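Side-chain contacts in DUF115 domain-containing protein (Magnetospirillum magneticum AMB-1, PDB 5MU5), which probably glycosylates flagellin as a Maf-family glycosyltransferase and is involved in the formation of the bacterial flagellum: residues 271-276 / 515-520; 288-293 / 504-509; 393-398 / 470-475; 482-487 / 498-503. All blocks are in the same frame, centred on the assembly; numbering follows the deposited sequence.

Interaction 1 of 4, residues 271-276 / 515-520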
loop_
_atom_site.group_PDB
_atom_site.type_symbol
_atom_site.label_atom_id
_atom_site.label_comp_id
_atom_site.label_asym_id
_atom_site.label_seq_id
_atom_site.Cartn_x
_atom_site.Cartn_y
_atom_site.Cartn_z
ATOM N N LEU A 271 -18.095 -21.903 -14.765
ATOM C CA LEU A 271 -18.971 -21.724 -15.902
ATOM C C LEU A 271 -18.115 -22.049 -17.104
ATOM O O LEU A 271 -16.944 -21.677 -17.156
ATOM C CB LEU A 271 -19.466 -20.280 -15.953
ATOM C CG LEU A 271 -20.152 -19.830 -14.659
ATOM C CD1 LEU A 271 -20.436 -18.338 -14.683
ATOM C CD2 LEU A 271 -21.433 -20.624 -14.424
ATOM N N HIS A 272 -18.680 -22.757 -18.062
ATOM C CA HIS A 272 -17.940 -23.147 -19.249
ATOM C C HIS A 272 -18.055 -22.198 -20.448
ATOM O O HIS A 272 -17.313 -22.346 -21.391
ATOM C CB HIS A 272 -18.310 -24.569 -19.648
ATOM C CG HIS A 272 -17.888 -25.590 -18.639
ATOM N ND1 HIS A 272 -18.785 -26.251 -17.827
ATOM C CD2 HIS A 272 -16.658 -26.034 -18.284
ATOM C CE1 HIS A 272 -18.127 -27.066 -17.020
ATOM N NE2 HIS A 272 -16.835 -26.954 -17.276
ATOM N N THR A 273 -18.961 -21.237 -20.429
ATOM C CA THR A 273 -19.010 -20.266 -21.515
ATOM C C THR A 273 -17.735 -19.424 -21.453
ATOM O O THR A 273 -17.343 -18.967 -20.382
ATOM C CB THR A 273 -20.216 -19.316 -21.398
ATOM O OG1 THR A 273 -21.411 -20.082 -21.331
ATOM C CG2 THR A 273 -20.316 -18.403 -22.605
ATOM N N PRO A 274 -17.077 -19.226 -22.596
ATOM C CA PRO A 274 -15.899 -18.379 -22.533
ATOM C C PRO A 274 -16.270 -16.923 -22.346
ATOM O O PRO A 274 -17.369 -16.517 -22.671
ATOM C CB PRO A 274 -15.206 -18.589 -23.886
ATOM C CG PRO A 274 -16.157 -19.324 -24.734
ATOM C CD PRO A 274 -17.360 -19.724 -23.943
ATOM N N VAL A 275 -15.340 -16.152 -21.824
ATOM C CA VAL A 275 -15.535 -14.736 -21.649
ATOM C C VAL A 275 -14.457 -13.970 -22.427
ATOM O O VAL A 275 -13.287 -14.367 -22.466
ATOM C CB VAL A 275 -15.559 -14.360 -20.146
ATOM C CG1 VAL A 275 -14.179 -14.464 -19.532
ATOM C CG2 VAL A 275 -16.089 -12.948 -19.976
ATOM N N PHE A 276 -14.892 -12.896 -23.086
ATOM C CA PHE A 276 -14.015 -11.982 -23.782
ATOM C C PHE A 276 -13.891 -10.734 -22.947
ATOM O O PHE A 276 -14.895 -10.054 -22.713
ATOM C CB PHE A 276 -14.558 -11.568 -25.140
ATOM C CG PHE A 276 -14.629 -12.667 -26.137
ATOM C CD1 PHE A 276 -14.058 -13.922 -25.897
ATOM C CD2 PHE A 276 -15.237 -12.434 -27.339
ATOM C CE1 PHE A 276 -14.117 -14.902 -26.847
ATOM C CE2 PHE A 276 -15.300 -13.423 -28.293
ATOM C CZ PHE A 276 -14.748 -14.652 -28.051
ATOM N N PRO A 515 -24.940 -20.515 -28.149
ATOM C CA PRO A 515 -25.767 -19.467 -27.534
ATOM C C PRO A 515 -26.562 -19.962 -26.323
ATOM O O PRO A 515 -26.754 -19.201 -25.387
ATOM C CB PRO A 515 -26.710 -19.040 -28.662
ATOM C CG PRO A 515 -26.027 -19.451 -29.917
ATOM C CD PRO A 515 -25.198 -20.656 -29.592
ATOM N N ASP A 516 -27.019 -21.213 -26.345
ATOM C CA ASP A 516 -27.746 -21.800 -25.196
ATOM C C ASP A 516 -26.879 -21.879 -23.947
ATOM O O ASP A 516 -27.342 -21.560 -22.846
ATOM C CB ASP A 516 -28.287 -23.203 -25.528
ATOM C CG ASP A 516 -29.524 -23.164 -26.437
ATOM O OD1 ASP A 516 -29.837 -22.069 -26.945
ATOM O OD2 ASP A 516 -30.186 -24.224 -26.639
ATOM N N MET A 517 -25.627 -22.309 -24.125
ATOM C CA MET A 517 -24.672 -22.404 -23.031
ATOM C C MET A 517 -24.458 -21.015 -22.412
ATOM O O MET A 517 -24.447 -20.858 -21.173
ATOM C CB MET A 517 -23.344 -22.982 -23.537
ATOM C CG MET A 517 -22.317 -23.274 -22.433
ATOM S SD MET A 517 -20.690 -23.833 -23.026
ATOM C CE MET A 517 -21.159 -25.315 -23.951
ATOM N N LYS A 518 -24.310 -20.014 -23.281
ATOM C CA LYS A 518 -24.151 -18.624 -22.864
ATOM C C LYS A 518 -25.346 -18.173 -22.036
ATOM O O LYS A 518 -25.162 -17.593 -20.962
ATOM C CB LYS A 518 -23.993 -17.688 -24.068
ATOM C CG LYS A 518 -23.806 -16.234 -23.661
ATOM C CD LYS A 518 -23.697 -15.280 -24.839
ATOM C CE LYS A 518 -23.495 -13.891 -24.278
ATOM N NZ LYS A 518 -23.373 -12.865 -25.334
ATOM N N ALA A 519 -26.558 -18.425 -22.536
ATOM C CA ALA A 519 -27.787 -18.051 -21.823
ATOM C C ALA A 519 -27.883 -18.751 -20.482
ATOM O O ALA A 519 -28.328 -18.160 -19.502
ATOM C CB ALA A 519 -29.017 -18.361 -22.653
ATOM N N LYS A 520 -27.471 -20.014 -20.449
ATOM C CA LYS A 520 -27.455 -20.778 -19.203
ATOM C C LYS A 520 -26.512 -20.103 -18.213
ATOM O O LYS A 520 -26.891 -19.774 -17.093
ATOM C CB LYS A 520 -27.015 -22.218 -19.466
ATOM C CG LYS A 520 -27.058 -23.127 -18.255
ATOM C CD LYS A 520 -26.608 -24.532 -18.626
ATOM C CE LYS A 520 -26.559 -25.471 -17.418
ATOM N NZ LYS A 520 -27.902 -25.892 -16.913
#

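Interaction 2 of 4, residues 288-293 / 504-509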
loop_
_atom_site.group_PDB
_atom_site.type_symbol
_atom_site.label_atom_id
_atom_site.label_comp_id
_atom_site.label_asym_id
_atom_site.label_seq_id
_atom_site.Cartn_x
_atom_site.Cartn_y
_atom_site.Cartn_z
ATOM N N ILE A 288 -11.683 -7.184 -34.063
ATOM C CA ILE A 288 -13.085 -6.780 -34.002
ATOM C C ILE A 288 -14.005 -7.758 -34.698
ATOM O O ILE A 288 -15.061 -8.088 -34.147
ATOM C CB ILE A 288 -13.305 -5.356 -34.581
ATOM C CG1 ILE A 288 -12.864 -4.315 -33.559
ATOM C CG2 ILE A 288 -14.772 -5.086 -34.903
ATOM C CD1 ILE A 288 -13.719 -4.273 -32.302
ATOM N N GLU A 289 -13.621 -8.236 -35.878
ATOM C CA GLU A 289 -14.500 -9.150 -36.608
ATOM C C GLU A 289 -14.683 -10.481 -35.891
ATOM O O GLU A 289 -15.766 -11.043 -35.917
ATOM C CB GLU A 289 -14.056 -9.357 -38.069
ATOM C CG GLU A 289 -14.259 -8.124 -38.965
ATOM C CD GLU A 289 -15.670 -7.501 -38.869
ATOM O OE1 GLU A 289 -16.686 -8.246 -38.859
ATOM O OE2 GLU A 289 -15.773 -6.249 -38.802
ATOM N N VAL A 290 -13.639 -10.967 -35.230
ATOM C CA VAL A 290 -13.720 -12.233 -34.514
ATOM C C VAL A 290 -14.603 -12.089 -33.275
ATOM O O VAL A 290 -15.376 -12.976 -32.940
ATOM C CB VAL A 290 -12.316 -12.755 -34.143
ATOM C CG1 VAL A 290 -12.392 -14.000 -33.268
ATOM C CG2 VAL A 290 -11.548 -13.072 -35.412
ATOM N N ILE A 291 -14.483 -10.966 -32.592
ATOM C CA ILE A 291 -15.303 -10.723 -31.422
ATOM C C ILE A 291 -16.765 -10.668 -31.866
ATOM O O ILE A 291 -17.648 -11.229 -31.220
ATOM C CB ILE A 291 -14.937 -9.393 -30.740
ATOM C CG1 ILE A 291 -13.507 -9.442 -30.202
ATOM C CG2 ILE A 291 -15.886 -9.103 -29.588
ATOM C CD1 ILE A 291 -12.979 -8.104 -29.729
ATOM N N LYS A 292 -17.006 -9.992 -32.980
ATOM C CA LYS A 292 -18.358 -9.828 -33.513
ATOM C C LYS A 292 -18.975 -11.155 -33.910
ATOM O O LYS A 292 -20.112 -11.431 -33.560
ATOM C CB LYS A 292 -18.353 -8.885 -34.702
ATOM C CG LYS A 292 -19.737 -8.463 -35.129
ATOM C CD LYS A 292 -19.704 -7.217 -35.995
ATOM C CE LYS A 292 -21.134 -6.750 -36.228
ATOM N NZ LYS A 292 -21.187 -5.603 -37.169
ATOM N N ALA A 293 -18.193 -11.980 -34.595
ATOM C CA ALA A 293 -18.642 -13.294 -35.057
ATOM C C ALA A 293 -18.873 -14.280 -33.918
ATOM O O ALA A 293 -19.545 -15.281 -34.110
ATOM C CB ALA A 293 -17.628 -13.876 -36.034
ATOM N N LEU A 504 -2.381 -15.981 -28.420
ATOM C CA LEU A 504 -3.274 -16.619 -29.368
ATOM C C LEU A 504 -3.712 -15.571 -30.353
ATOM O O LEU A 504 -4.263 -14.562 -29.965
ATOM C CB LEU A 504 -4.520 -17.170 -28.670
ATOM C CG LEU A 504 -5.542 -17.846 -29.594
ATOM C CD1 LEU A 504 -5.005 -19.168 -30.120
ATOM C CD2 LEU A 504 -6.857 -18.103 -28.892
ATOM N N SER A 505 -3.433 -15.807 -31.625
ATOM C CA SER A 505 -3.927 -14.974 -32.702
ATOM C C SER A 505 -5.437 -15.166 -32.743
ATOM O O SER A 505 -5.918 -16.295 -32.645
ATOM C CB SER A 505 -3.290 -15.421 -34.009
ATOM O OG SER A 505 -4.007 -14.923 -35.104
ATOM N N SER A 506 -6.187 -14.077 -32.862
ATOM C CA SER A 506 -7.645 -14.162 -32.892
ATOM C C SER A 506 -8.156 -14.967 -34.109
ATOM O O SER A 506 -9.285 -15.447 -34.088
ATOM C CB SER A 506 -8.289 -12.769 -32.827
ATOM O OG SER A 506 -8.015 -12.038 -33.992
ATOM N N GLN A 507 -7.324 -15.128 -35.142
ATOM C CA GLN A 507 -7.666 -16.003 -36.255
ATOM C C GLN A 507 -7.625 -17.485 -35.869
ATOM O O GLN A 507 -8.204 -18.302 -36.544
ATOM C CB GLN A 507 -6.725 -15.788 -37.429
ATOM C CG GLN A 507 -6.751 -14.393 -38.004
ATOM C CD GLN A 507 -6.021 -14.351 -39.331
ATOM O OE1 GLN A 507 -6.474 -14.948 -40.308
ATOM N NE2 GLN A 507 -4.891 -13.656 -39.379
ATOM N N SER A 508 -6.921 -17.838 -34.804
ATOM C CA SER A 508 -6.851 -19.238 -34.367
ATOM C C SER A 508 -7.891 -19.567 -33.318
ATOM O O SER A 508 -8.007 -20.719 -32.929
ATOM C CB SER A 508 -5.478 -19.556 -33.783
ATOM O OG SER A 508 -4.475 -19.454 -34.771
ATOM N N LEU A 509 -8.635 -18.565 -32.860
ATOM C CA LEU A 509 -9.637 -18.772 -31.828
ATOM C C LEU A 509 -10.778 -19.643 -32.332
ATOM O O LEU A 509 -11.374 -19.324 -33.341
ATOM C CB LEU A 509 -10.171 -17.417 -31.370
ATOM C CG LEU A 509 -11.284 -17.356 -30.328
ATOM C CD1 LEU A 509 -11.171 -16.071 -29.514
ATOM C CD2 LEU A 509 -12.662 -17.461 -30.963
#

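Interaction 3 of 4, residues 393-398 / 470-475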
loop_
_atom_site.group_PDB
_atom_site.type_symbol
_atom_site.label_atom_id
_atom_site.label_comp_id
_atom_site.label_asym_id
_atom_site.label_seq_id
_atom_site.Cartn_x
_atom_site.Cartn_y
_atom_site.Cartn_z
ATOM N N VAL A 393 -9.239 -0.668 -14.852
ATOM C CA VAL A 393 -10.542 -1.293 -15.064
ATOM C C VAL A 393 -10.439 -2.653 -15.761
ATOM O O VAL A 393 -11.318 -3.507 -15.620
ATOM C CB VAL A 393 -11.510 -0.319 -15.785
ATOM C CG1 VAL A 393 -11.022 0.017 -17.196
ATOM C CG2 VAL A 393 -12.937 -0.871 -15.798
ATOM N N THR A 394 -9.340 -2.864 -16.466
ATOM C CA THR A 394 -9.043 -4.162 -17.069
ATOM C C THR A 394 -8.799 -5.232 -16.009
ATOM O O THR A 394 -9.128 -6.408 -16.224
ATOM C CB THR A 394 -7.826 -4.049 -18.006
ATOM O OG1 THR A 394 -8.235 -3.329 -19.182
ATOM C CG2 THR A 394 -7.377 -5.374 -18.437
ATOM N N ASN A 395 -8.208 -4.819 -14.883
ATOM C CA ASN A 395 -8.016 -5.696 -13.728
ATOM C C ASN A 395 -9.367 -6.033 -13.139
ATOM O O ASN A 395 -9.603 -7.166 -12.746
ATOM C CB ASN A 395 -7.179 -5.012 -12.635
ATOM C CG ASN A 395 -5.799 -4.631 -13.121
ATOM O OD1 ASN A 395 -5.466 -3.432 -13.315
ATOM N ND2 ASN A 395 -4.999 -5.649 -13.385
ATOM N N THR A 396 -10.242 -5.026 -13.067
ATOM C CA THR A 396 -11.579 -5.186 -12.488
ATOM C C THR A 396 -12.375 -6.209 -13.261
ATOM O O THR A 396 -12.998 -7.079 -12.676
ATOM C CB THR A 396 -12.367 -3.859 -12.499
ATOM O OG1 THR A 396 -11.537 -2.792 -12.010
ATOM C CG2 THR A 396 -13.624 -3.984 -11.659
ATOM N N GLY A 397 -12.344 -6.111 -14.586
ATOM C CA GLY A 397 -13.069 -7.064 -15.429
ATOM C C GLY A 397 -12.512 -8.476 -15.334
ATOM O O GLY A 397 -13.250 -9.439 -15.281
ATOM N N THR A 398 -11.201 -8.607 -15.306
ATOM C CA THR A 398 -10.591 -9.920 -15.215
ATOM C C THR A 398 -10.906 -10.576 -13.888
ATOM O O THR A 398 -11.284 -11.745 -13.844
ATOM C CB THR A 398 -9.090 -9.800 -15.381
ATOM O OG1 THR A 398 -8.833 -9.203 -16.658
ATOM C CG2 THR A 398 -8.431 -11.162 -15.290
ATOM N N LEU A 470 2.651 -1.704 -16.268
ATOM C CA LEU A 470 3.334 -2.876 -15.739
ATOM C C LEU A 470 2.629 -3.356 -14.468
ATOM O O LEU A 470 2.530 -4.561 -14.249
ATOM C CB LEU A 470 4.811 -2.586 -15.470
ATOM C CG LEU A 470 5.587 -2.020 -16.678
ATOM C CD1 LEU A 470 6.921 -1.460 -16.222
ATOM C CD2 LEU A 470 5.796 -3.043 -17.763
ATOM N N TRP A 471 2.139 -2.424 -13.649
ATOM C CA TRP A 471 1.371 -2.781 -12.443
ATOM C C TRP A 471 0.088 -3.463 -12.859
ATOM O O TRP A 471 -0.306 -4.462 -12.282
ATOM C CB TRP A 471 1.002 -1.567 -11.589
ATOM C CG TRP A 471 2.170 -0.758 -11.078
ATOM C CD1 TRP A 471 3.454 -1.182 -10.892
ATOM C CD2 TRP A 471 2.128 0.603 -10.621
ATOM N NE1 TRP A 471 4.215 -0.162 -10.403
ATOM C CE2 TRP A 471 3.429 0.943 -10.210
ATOM C CE3 TRP A 471 1.112 1.561 -10.520
ATOM C CZ2 TRP A 471 3.756 2.213 -9.715
ATOM C CZ3 TRP A 471 1.436 2.838 -10.031
ATOM C CH2 TRP A 471 2.752 3.148 -9.641
ATOM N N THR A 472 -0.548 -2.925 -13.891
ATOM C CA THR A 472 -1.751 -3.513 -14.416
ATOM C C THR A 472 -1.442 -4.901 -14.908
ATOM O O THR A 472 -2.162 -5.836 -14.581
ATOM C CB THR A 472 -2.329 -2.659 -15.547
ATOM O OG1 THR A 472 -2.738 -1.400 -15.015
ATOM C CG2 THR A 472 -3.542 -3.347 -16.189
ATOM N N ARG A 473 -0.371 -5.039 -15.696
ATOM C CA ARG A 473 0.064 -6.349 -16.185
ATOM C C ARG A 473 0.348 -7.332 -15.067
ATOM O O ARG A 473 -0.029 -8.511 -15.150
ATOM C CB ARG A 473 1.322 -6.194 -17.018
ATOM C CG ARG A 473 1.912 -7.499 -17.529
ATOM C CD ARG A 473 3.354 -7.271 -17.949
ATOM N NE ARG A 473 4.179 -7.065 -16.781
ATOM C CZ ARG A 473 5.462 -6.723 -16.810
ATOM N NH1 ARG A 473 6.086 -6.555 -17.973
ATOM N NH2 ARG A 473 6.111 -6.546 -15.663
ATOM N N ASP A 474 1.067 -6.883 -14.035
ATOM C CA ASP A 474 1.375 -7.771 -12.916
ATOM C C ASP A 474 0.102 -8.180 -12.157
ATOM O O ASP A 474 0.002 -9.317 -11.690
ATOM C CB ASP A 474 2.414 -7.146 -11.955
ATOM C CG ASP A 474 3.836 -7.017 -12.589
ATOM O OD1 ASP A 474 4.048 -7.305 -13.797
ATOM O OD2 ASP A 474 4.763 -6.606 -11.861
ATOM N N ALA A 475 -0.880 -7.277 -12.036
ATOM C CA ALA A 475 -2.109 -7.627 -11.286
ATOM C C ALA A 475 -2.945 -8.659 -12.066
ATOM O O ALA A 475 -3.543 -9.565 -11.476
ATOM C CB ALA A 475 -2.921 -6.392 -10.928
#

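Interaction 4 of 4, residues 482-487 / 498-503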
loop_
_atom_site.group_PDB
_atom_site.type_symbol
_atom_site.label_atom_id
_atom_site.label_comp_id
_atom_site.label_asym_id
_atom_site.label_seq_id
_atom_site.Cartn_x
_atom_site.Cartn_y
_atom_site.Cartn_z
ATOM N N ARG A 482 -3.943 -17.247 -9.506
ATOM C CA ARG A 482 -4.667 -17.808 -8.361
ATOM C C ARG A 482 -5.819 -18.770 -8.728
ATOM O O ARG A 482 -6.304 -19.492 -7.868
ATOM C CB ARG A 482 -5.173 -16.693 -7.462
ATOM C CG ARG A 482 -4.036 -15.898 -6.833
ATOM C CD ARG A 482 -4.532 -14.722 -6.008
ATOM N NE ARG A 482 -5.355 -15.194 -4.899
ATOM C CZ ARG A 482 -6.141 -14.428 -4.142
ATOM N NH1 ARG A 482 -6.233 -13.116 -4.361
ATOM N NH2 ARG A 482 -6.849 -14.988 -3.160
ATOM N N TYR A 483 -6.236 -18.810 -9.994
ATOM C CA TYR A 483 -7.307 -19.709 -10.422
ATOM C C TYR A 483 -6.831 -20.814 -11.343
ATOM O O TYR A 483 -7.639 -21.523 -11.946
ATOM C CB TYR A 483 -8.406 -18.898 -11.125
ATOM C CG TYR A 483 -9.225 -17.991 -10.221
ATOM C CD1 TYR A 483 -8.782 -16.720 -9.897
ATOM C CD2 TYR A 483 -10.430 -18.411 -9.701
ATOM C CE1 TYR A 483 -9.528 -15.879 -9.077
ATOM C CE2 TYR A 483 -11.202 -17.583 -8.905
ATOM C CZ TYR A 483 -10.749 -16.323 -8.595
ATOM O OH TYR A 483 -11.501 -15.510 -7.806
ATOM N N ARG A 484 -5.524 -20.945 -11.511
ATOM C CA ARG A 484 -4.993 -22.058 -12.297
ATOM C C ARG A 484 -4.962 -23.284 -11.397
ATOM O O ARG A 484 -4.923 -23.141 -10.183
ATOM C CB ARG A 484 -3.626 -21.705 -12.892
ATOM C CG ARG A 484 -3.767 -20.640 -13.972
ATOM C CD ARG A 484 -2.517 -20.479 -14.796
ATOM N NE ARG A 484 -2.125 -21.744 -15.408
ATOM C CZ ARG A 484 -0.975 -21.950 -16.047
ATOM N NH1 ARG A 484 -0.083 -20.971 -16.187
ATOM N NH2 ARG A 484 -0.721 -23.147 -16.557
ATOM N N PRO A 485 -5.052 -24.492 -11.971
ATOM C CA PRO A 485 -5.120 -24.818 -13.388
ATOM C C PRO A 485 -6.522 -24.798 -14.007
ATOM O O PRO A 485 -6.646 -25.047 -15.194
ATOM C CB PRO A 485 -4.578 -26.243 -13.408
ATOM C CG PRO A 485 -5.107 -26.829 -12.126
ATOM C CD PRO A 485 -5.271 -25.697 -11.145
ATOM N N ALA A 486 -7.569 -24.527 -13.236
ATOM C CA ALA A 486 -8.930 -24.411 -13.815
ATOM C C ALA A 486 -9.015 -23.273 -14.852
ATOM O O ALA A 486 -9.582 -23.453 -15.928
ATOM C CB ALA A 486 -9.971 -24.202 -12.727
ATOM N N ALA A 487 -8.443 -22.113 -14.526
ATOM C CA ALA A 487 -8.375 -20.979 -15.462
ATOM C C ALA A 487 -7.502 -21.274 -16.676
ATOM O O ALA A 487 -6.373 -21.737 -16.547
ATOM C CB ALA A 487 -7.830 -19.756 -14.755
ATOM N N ILE A 498 1.621 -11.176 -20.771
ATOM C CA ILE A 498 1.046 -11.255 -19.441
ATOM C C ILE A 498 1.251 -12.687 -18.917
ATOM O O ILE A 498 0.927 -13.656 -19.605
ATOM C CB ILE A 498 -0.446 -10.908 -19.484
ATOM C CG1 ILE A 498 -0.642 -9.522 -20.122
ATOM C CG2 ILE A 498 -1.046 -10.958 -18.096
ATOM C CD1 ILE A 498 -2.075 -9.207 -20.502
ATOM N N GLU A 499 1.828 -12.817 -17.730
ATOM C CA GLU A 499 1.990 -14.128 -17.091
ATOM C C GLU A 499 0.655 -14.850 -16.960
ATOM O O GLU A 499 -0.392 -14.225 -16.768
ATOM C CB GLU A 499 2.527 -13.995 -15.653
ATOM C CG GLU A 499 3.954 -13.539 -15.521
ATOM C CD GLU A 499 4.390 -13.416 -14.062
ATOM O OE1 GLU A 499 4.329 -14.420 -13.315
ATOM O OE2 GLU A 499 4.815 -12.314 -13.654
ATOM N N ASN A 500 0.730 -16.173 -16.988
ATOM C CA ASN A 500 -0.412 -17.051 -16.869
ATOM C C ASN A 500 -1.427 -16.938 -17.999
ATOM O O ASN A 500 -2.594 -17.272 -17.813
ATOM C CB ASN A 500 -1.054 -16.853 -15.511
ATOM C CG ASN A 500 -0.137 -17.264 -14.400
ATOM O OD1 ASN A 500 0.349 -18.361 -14.416
ATOM N ND2 ASN A 500 0.083 -16.401 -13.434
ATOM N N THR A 501 -0.973 -16.488 -19.166
ATOM C CA THR A 501 -1.817 -16.391 -20.357
ATOM C C THR A 501 -1.066 -17.027 -21.491
ATOM O O THR A 501 0.149 -17.074 -21.447
ATOM C CB THR A 501 -2.103 -14.920 -20.785
ATOM O OG1 THR A 501 -0.890 -14.302 -21.233
ATOM C CG2 THR A 501 -2.676 -14.128 -19.665
ATOM N N ARG A 502 -1.766 -17.520 -22.505
ATOM C CA ARG A 502 -1.094 -18.052 -23.688
ATOM C C ARG A 502 -1.382 -17.122 -24.855
ATOM O O ARG A 502 -2.507 -16.744 -25.080
ATOM C CB ARG A 502 -1.548 -19.474 -24.025
ATOM C CG ARG A 502 -0.648 -20.579 -23.490
ATOM C CD ARG A 502 -0.773 -21.872 -24.303
ATOM N NE ARG A 502 -2.132 -22.418 -24.265
ATOM C CZ ARG A 502 -2.655 -23.112 -23.248
ATOM N NH1 ARG A 502 -1.936 -23.358 -22.156
ATOM N NH2 ARG A 502 -3.911 -23.558 -23.315
ATOM N N PRO A 503 -0.354 -16.724 -25.591
ATOM C CA PRO A 503 -0.595 -15.920 -26.779
ATOM C C PRO A 503 -1.490 -16.670 -27.743
ATOM O O PRO A 503 -1.355 -17.865 -27.880
ATOM C CB PRO A 503 0.805 -15.790 -27.394
ATOM C CG PRO A 503 1.729 -15.923 -26.232
ATOM C CD PRO A 503 1.081 -16.902 -25.310
HETATM O O HOH W 1 -4.093 -19.536 -17.976
#

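Interaction 1 of 4, residues 271-276 / 515-520
Thr273 and Lys518 bring the two backbones together, with Thr273 CA 5.6 Å from Lys518 CA where the residues leading into strand 275-278 pass the first turns of helix 515-528. Thr273 carries the contact, its CB directed at the helix. Its two branches divide the work. With OG1 anti to the carbonyl carbon (chi1 -56°), the hydroxyl reaches the helix backbone, and Thr273 OG1 lies 3.1 Å from Met517 O, but its hydrogen bond goes to the carboxylate of Asp521, one turn further along the same helix. The methyl branch lies over the start of the lysine chain, Thr273 CG2 being 4.0 Å from Lys518 CB, and the two side chains cross at a slant. Met517 runs straight out through CB and CG (chi1 -173°, CG anti to the backbone N), which carries its sulfur to the backbone of the other segment, with Met517 SD 4.0 Å from His272 C, while Met517 CG touches the threonine hydroxyl at 3.5 Å from Thr273 OG1. Beyond its CB the extended Lys518 leaves this contact, and its ammonium joins Asp318 in a salt bridge and the carbonyl of Gln295 in a hydrogen bond. The chemistry is therefore mixed: aliphatic and sulfur packing lies beside one polar anchor, the Thr273 hydroxyl held by Asp521, which ties the first turns of helix 515-528 to the entry of a central strand in the MptE-like region.

Interaction 2 of 4, residues 288-293 / 504-509
Val290 projects from helix 284-294 onto the turn formed by residues 505-509, and its two methyl groups meet that turn at different points. The valine has CG1 anti to the backbone N (chi1 174°), which places CG2 anti to the carbonyl carbon and spreads both methyls toward the turn. They straddle one carbonyl oxygen: Val290 CG1 and Val290 CG2 each lie 3.5 Å from Ser506 O, and the branching carbon CB stands behind them. Beyond this shared partner their neighbours differ. CG2 is the methyl beside the serine side chain, with Val290 CG2 3.9 Å from Ser506 OG. CG1 is turned to the leucine and meets one of its branches, Val290 CG1 to Leu509 CD2 being 4.2 Å, as the two side chains run antiparallel where they pass.

Ser506 adopts the rotamer in which OG sits between its own backbone N and carbonyl carbon (chi1 67°). From there the hydroxyl is hydrogen-bonded to OD1 of Asp287, the residue just ahead of segment 288-293 on the same helix. Leu509 also packs on Tyr410 and Phe412 of strand 408-412 and on Phe276, so it links the valine to the hydrophobic layer over the sheet. The turn itself is held by Ser508 N bonding to Ser505 O at 2.8 Å. No hydrogen bond joins the two segments directly; van der Waals packing of a branched aliphatic group makes up the contact, and the polar tie between helix and turn is supplied next door by the buried Ser506 hydroxyl and Asp287.

Interaction 3 of 4, residues 393-398 / 470-475
Asn395 reaches from helix 393-404 across to Thr472 and Ala475 on helix 467-482, its CB already pointing to the facing helix. The first torsion (chi1 -61°) sets CG anti to the carbonyl carbon, and Asn395 CG then lies 4.0 Å from both Thr472 CG2 and Ala475 CB, facing both methyls. At the tip the amide splits its roles. Asn395 OD1 comes within 3.5 Å of Thr472 CG2, while it accepts a hydrogen bond from the backbone N of Thr392, just before the helix. Asn395 ND2 gives the bond that crosses the contact, to Thr472 O at 3.1 Å and nearly straight at 161°. That oxygen is met on a lone pair, in its carbonyl plane, and lies almost in the amide plane as well. Asn395 ND2 also presses on Ala475 CB at 3.3 Å. The Thr472 hydroxyl bonds with Ile468 O, a turn earlier on its own helix, and with the hydroxyl of Thr392. Each end of the buried amide thus has a hydrogen-bond partner, and these bonds fix which end is oxygen and which nitrogen, giving this helix-helix packing a directional polar link among small methyl contacts.

Interaction 4 of 4, residues 482-487 / 498-503
Arg484 offers the edge of its guanidinium to the amide of Asn500, whose OD1 lies near the guanidinium plane while the two flat groups stand 79° apart, almost perpendicular. The bond runs from Arg484 NH1 to Asn500 OD1, 3.2 Å long and bent to 149°. It meets the amide oxygen on a lone pair in the carbonyl plane, though that oxygen is tilted somewhat from the plane of the guanidinium. A bend at chi3 (57°) turns the guanidinium so that NH1 reaches this oxygen; the methylene before it also touches the same atom, Arg484 CD being 3.6 Å from Asn500 OD1. The other end of the amide, ND2, is hydrogen-bonded to the carbonyl of Gly477 on helix 467-482. Asn500 occupies the third position of the type II turn from Ile498 to Thr501, with a positive phi. Its backbone oxygen takes a water-mediated link, the water standing 2.7 Å from Asn500 O and only weakly bound to Ala487 O. A single, moderately long bond from an exposed arginine, backed by one water, joins the two loops flanking strand 488-491. As the charge is met by a neutral amide, the tie is polar without being a salt bridge.

Interactions 2 and 3 are buried, interaction 1 is partly so, and interaction 4 lies at the surface. Interactions 1 and 2 adjoin: Phe276 of the first packs on Ile291 and Leu509 of the second, so segments 504-509 and 515-520 are both laid against the MptE-like region near strand 275-278. Helix 467-482 carries segment 470-475 of interaction 3 and leads on to segment 482-487 of interaction 4; Arg473 and Ile498 also touch. Direct hydrogen bonds cross only interactions 3 and 4, between helices in one and between loops in the other, whereas interactions 1 and 2 pack apolar groups beside hydroxyls bonded to nearby aspartates.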